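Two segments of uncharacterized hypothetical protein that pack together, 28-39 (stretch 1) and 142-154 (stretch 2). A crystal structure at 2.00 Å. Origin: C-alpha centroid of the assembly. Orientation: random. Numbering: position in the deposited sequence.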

# COMPACT_ATOMS: atom_id res chain seq x y z
N ALA B 28 3.05 27.80 -6.23
CA ALA B 28 1.64 28.17 -6.10
C ALA B 28 1.49 29.04 -4.84
O ALA B 28 1.83 28.60 -3.75
CB ALA B 28 0.72 26.95 -6.06
N PRO B 29 1.01 30.29 -4.98
CA PRO B 29 0.90 31.07 -3.76
C PRO B 29 -0.13 30.48 -2.79
O PRO B 29 -1.15 29.92 -3.21
CB PRO B 29 0.45 32.44 -4.23
CG PRO B 29 0.66 32.46 -5.70
CD PRO B 29 0.54 31.04 -6.15
N ASN B 30 0.14 30.67 -1.50
CA ASN B 30 -0.67 30.18 -0.40
C ASN B 30 -1.63 31.35 -0.01
O ASN B 30 -1.20 32.32 0.61
CB ASN B 30 0.25 29.83 0.77
CG ASN B 30 1.20 28.71 0.47
OD1 ASN B 30 0.78 27.67 -0.03
ND2 ASN B 30 2.47 28.88 0.81
N ILE B 31 -2.89 31.22 -0.44
CA ILE B 31 -3.93 32.22 -0.30
C ILE B 31 -4.92 31.83 0.83
O ILE B 31 -5.38 30.69 0.92
CB ILE B 31 -4.69 32.39 -1.65
CG1 ILE B 31 -3.72 32.89 -2.73
CG2 ILE B 31 -5.82 33.46 -1.53
CD1 ILE B 31 -4.26 32.72 -4.14
N VAL B 32 -5.26 32.81 1.65
CA VAL B 32 -6.28 32.66 2.69
C VAL B 32 -7.53 31.96 2.19
O VAL B 32 -7.97 32.19 1.06
CB VAL B 32 -6.63 34.03 3.35
CG1 VAL B 32 -7.80 33.88 4.31
CG2 VAL B 32 -5.39 34.57 4.10
N GLY B 33 -8.05 31.02 2.99
CA GLY B 33 -9.21 30.25 2.58
C GLY B 33 -8.84 28.98 1.83
O GLY B 33 -9.64 28.11 1.73
N ASN B 34 -7.63 28.87 1.31
CA ASN B 34 -7.22 27.67 0.53
C ASN B 34 -6.46 26.71 1.49
O ASN B 34 -6.10 27.04 2.61
CB ASN B 34 -6.21 28.02 -0.61
CG ASN B 34 -6.88 28.50 -1.89
OD1 ASN B 34 -8.07 28.57 -1.96
ND2 ASN B 34 -6.07 28.86 -2.90
N GLU B 35 -6.21 25.54 1.00
CA GLU B 35 -5.48 24.56 1.79
C GLU B 35 -4.00 24.49 1.42
O GLU B 35 -3.63 24.79 0.28
CB GLU B 35 -6.20 23.22 1.66
CG GLU B 35 -6.16 22.61 0.29
CD GLU B 35 -7.20 21.51 0.07
OE1 GLU B 35 -8.28 21.46 0.71
OE2 GLU B 35 -6.88 20.66 -0.77
N ILE B 36 -3.16 24.14 2.40
CA ILE B 36 -1.80 23.67 2.15
C ILE B 36 -1.85 22.18 2.56
O ILE B 36 -2.28 21.82 3.68
CB ILE B 36 -0.72 24.36 2.99
CG1 ILE B 36 -0.90 25.87 2.92
CG2 ILE B 36 0.67 23.93 2.55
CD1 ILE B 36 0.21 26.64 3.60
N GLU B 37 -1.49 21.34 1.61
CA GLU B 37 -1.60 19.90 1.75
C GLU B 37 -0.25 19.25 1.92
O GLU B 37 0.70 19.57 1.18
CB GLU B 37 -2.22 19.33 0.50
CG GLU B 37 -2.49 17.84 0.59
CD GLU B 37 -3.03 17.27 -0.69
OE1 GLU B 37 -3.58 18.03 -1.53
OE2 GLU B 37 -2.92 16.05 -0.87
N PHE B 38 -0.17 18.33 2.87
CA PHE B 38 1.07 17.64 3.23
C PHE B 38 0.81 16.11 3.20
O PHE B 38 -0.31 15.67 3.46
CB PHE B 38 1.55 18.06 4.63
CG PHE B 38 1.97 19.50 4.75
CD1 PHE B 38 1.05 20.48 4.99
CD2 PHE B 38 3.28 19.85 4.59
CE1 PHE B 38 1.44 21.80 5.09
CE2 PHE B 38 3.69 21.17 4.68
CZ PHE B 38 2.76 22.15 4.94
N ALA B 39 1.84 15.32 2.88
CA ALA B 39 1.78 13.86 2.94
C ALA B 39 2.80 13.42 3.99
O ALA B 39 3.99 13.61 3.78
CB ALA B 39 2.09 13.23 1.59
N LYS B 142 9.78 18.57 10.99
CA LYS B 142 9.36 19.98 10.85
C LYS B 142 9.44 20.40 9.39
O LYS B 142 10.35 20.00 8.68
CB LYS B 142 10.28 20.91 11.67
CG LYS B 142 10.31 20.56 13.14
CD LYS B 142 11.21 21.48 13.95
CE LYS B 142 11.05 21.21 15.44
NZ LYS B 142 9.61 20.98 15.77
N LEU B 143 8.47 21.21 8.96
CA LEU B 143 8.44 21.81 7.65
C LEU B 143 8.09 23.31 7.76
O LEU B 143 7.37 23.74 8.68
CB LEU B 143 7.42 21.10 6.76
CG LEU B 143 7.85 19.81 6.10
CD1 LEU B 143 6.69 19.29 5.28
CD2 LEU B 143 9.10 20.08 5.26
N GLY B 144 8.60 24.09 6.81
CA GLY B 144 8.42 25.51 6.75
C GLY B 144 9.57 26.30 7.33
O GLY B 144 10.56 25.71 7.77
N PRO B 145 9.44 27.63 7.39
CA PRO B 145 8.18 28.34 7.21
C PRO B 145 7.79 28.52 5.79
O PRO B 145 8.60 28.41 4.89
CB PRO B 145 8.44 29.70 7.86
CG PRO B 145 9.90 29.89 7.77
CD PRO B 145 10.50 28.53 7.88
N TYR B 146 6.50 28.70 5.59
CA TYR B 146 5.95 28.96 4.30
C TYR B 146 5.24 30.33 4.30
O TYR B 146 4.52 30.64 5.24
CB TYR B 146 4.92 27.89 3.96
CG TYR B 146 5.46 26.48 3.89
CD1 TYR B 146 6.34 26.11 2.85
CD2 TYR B 146 5.12 25.54 4.83
CE1 TYR B 146 6.86 24.84 2.77
CE2 TYR B 146 5.65 24.25 4.79
CZ TYR B 146 6.49 23.89 3.76
OH TYR B 146 6.96 22.61 3.69
N LYS B 147 5.40 31.08 3.21
CA LYS B 147 4.86 32.45 3.09
C LYS B 147 3.40 32.39 2.71
O LYS B 147 3.01 31.66 1.82
CB LYS B 147 5.66 33.27 2.04
N ILE B 148 2.55 33.14 3.42
CA ILE B 148 1.12 33.23 3.07
C ILE B 148 0.96 34.59 2.35
O ILE B 148 1.46 35.64 2.82
CB ILE B 148 0.23 33.16 4.35
CG1 ILE B 148 0.54 31.91 5.20
CG2 ILE B 148 -1.24 33.26 4.00
CD1 ILE B 148 0.38 30.57 4.52
N SER B 149 0.29 34.56 1.22
CA SER B 149 0.08 35.70 0.37
C SER B 149 -0.80 36.74 1.11
O SER B 149 -1.56 36.39 1.98
CB SER B 149 -0.66 35.22 -0.85
OG SER B 149 -1.00 36.30 -1.69
N LYS B 150 -0.70 37.99 0.68
CA LYS B 150 -1.67 39.05 1.04
C LYS B 150 -2.92 39.05 0.18
O LYS B 150 -3.90 39.77 0.46
CB LYS B 150 -1.03 40.43 0.92
CG LYS B 150 0.05 40.70 1.98
CD LYS B 150 0.67 42.10 1.88
CE LYS B 150 -0.30 43.17 1.37
NZ LYS B 150 0.22 44.55 1.61
N MSE B 151 -2.92 38.25 -0.86
CA MSE B 151 -3.98 38.34 -1.86
C MSE B 151 -5.30 37.78 -1.36
O MSE B 151 -5.33 36.93 -0.47
CB MSE B 151 -3.60 37.61 -3.14
CG MSE B 151 -2.51 38.25 -3.93
SE MSE B 151 -2.08 37.29 -5.60
CE MSE B 151 -1.55 35.56 -4.74
N ASP B 152 -6.37 38.31 -1.93
CA ASP B 152 -7.70 37.71 -1.90
C ASP B 152 -8.00 37.16 -3.25
O ASP B 152 -7.50 37.67 -4.27
CB ASP B 152 -8.75 38.75 -1.57
CG ASP B 152 -8.83 39.08 -0.08
OD1 ASP B 152 -9.11 38.16 0.71
OD2 ASP B 152 -8.62 40.26 0.30
N MSE B 153 -8.82 36.12 -3.30
CA MSE B 153 -9.25 35.53 -4.55
C MSE B 153 -10.73 35.12 -4.53
O MSE B 153 -11.20 34.53 -3.56
CB MSE B 153 -8.35 34.31 -4.83
CG MSE B 153 -8.86 33.54 -5.96
SE MSE B 153 -7.54 32.21 -6.58
CE MSE B 153 -7.36 31.05 -4.96
N ALA B 154 -11.45 35.40 -5.61
CA ALA B 154 -12.89 35.04 -5.74
C ALA B 154 -13.02 34.41 -7.12
O ALA B 154 -12.57 35.01 -8.11
CB ALA B 154 -13.74 36.29 -5.62
O HOH W 1 2.55 32.37 -0.62
O HOH W 2 -3.81 35.30 1.11

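Stretch 2 meets stretch 1 over 655 Å² of buried surface, both sides summed, with apolar contacts at each end of the walk and hydrogen bonds between them. L143 makes the first contact: its CD1 packs 3.5 Å from CD2 of F38, at the edge of the phenyl ring and near its plane. G144 has no side chain to offer, and its backbone angles by themselves call for glycine, since a CB would be jammed against the carbonyl O of L143. The peptide bond from G144 to P145 is cis, and neither residue touches stretch 1.

Y146 points its CA-to-CB bond toward stretch 1 and brings CE2 to 3.6 Å from CZ of F38. The two rings meet obliquely, with centroids 5.8 Å apart and planes at 51°. Atoms of both L143 and Y146 lie at the edge of the F38 ring. K147 is modelled only to CB, and it contributes through its backbone. Its carbonyl O accepts a nearly straight hydrogen bond from ND2 of N30 (3.0 Å, 167°) and also one from water 1 (2.6 Å), which in turn accepts from N30 N (3.1 Å). The side chain and the backbone of N30 are thus tied to the same carbonyl, one directly and one through water.

I148 turns its CA-to-CB bond sideways, but the end of its side chain comes nearer: CD1 lies 3.8 Å from CB of N30 and 4.0 Å from CD1 of I36, while CG2 reaches CG2 of V32 more loosely at 4.4 Å. The carbonyl O of N30 sits 3.5 Å from CA of I148 in a CA-H...O contact and accepts the direct backbone hydrogen bond of the interface from S149 N (2.8 Å, 164°). S149 OG accepts from M151 N (2.9 Å), a bond within stretch 2 that spans K150, whose own CA-to-CB bond points away. Water 2 links the stretches again, accepting from V32 N (2.9 Å) and donating to S149 O (2.6 Å) and M151 O (2.7 Å).

The selenomethionine M151 places CE 3.7 Å from CB of P29 and 4.0 Å from CD1 of I31. The second selenomethionine, M153, has its CA-to-CB bond toward stretch 1 and sets CE 3.6 Å from CD1 of I31 and 3.3 Å from ND2 of N34. I31 and N34 are the end residues of a type II turn, closed by N34 N to I31 O (2.9 Å), so this methyl group touches both ends of the turn.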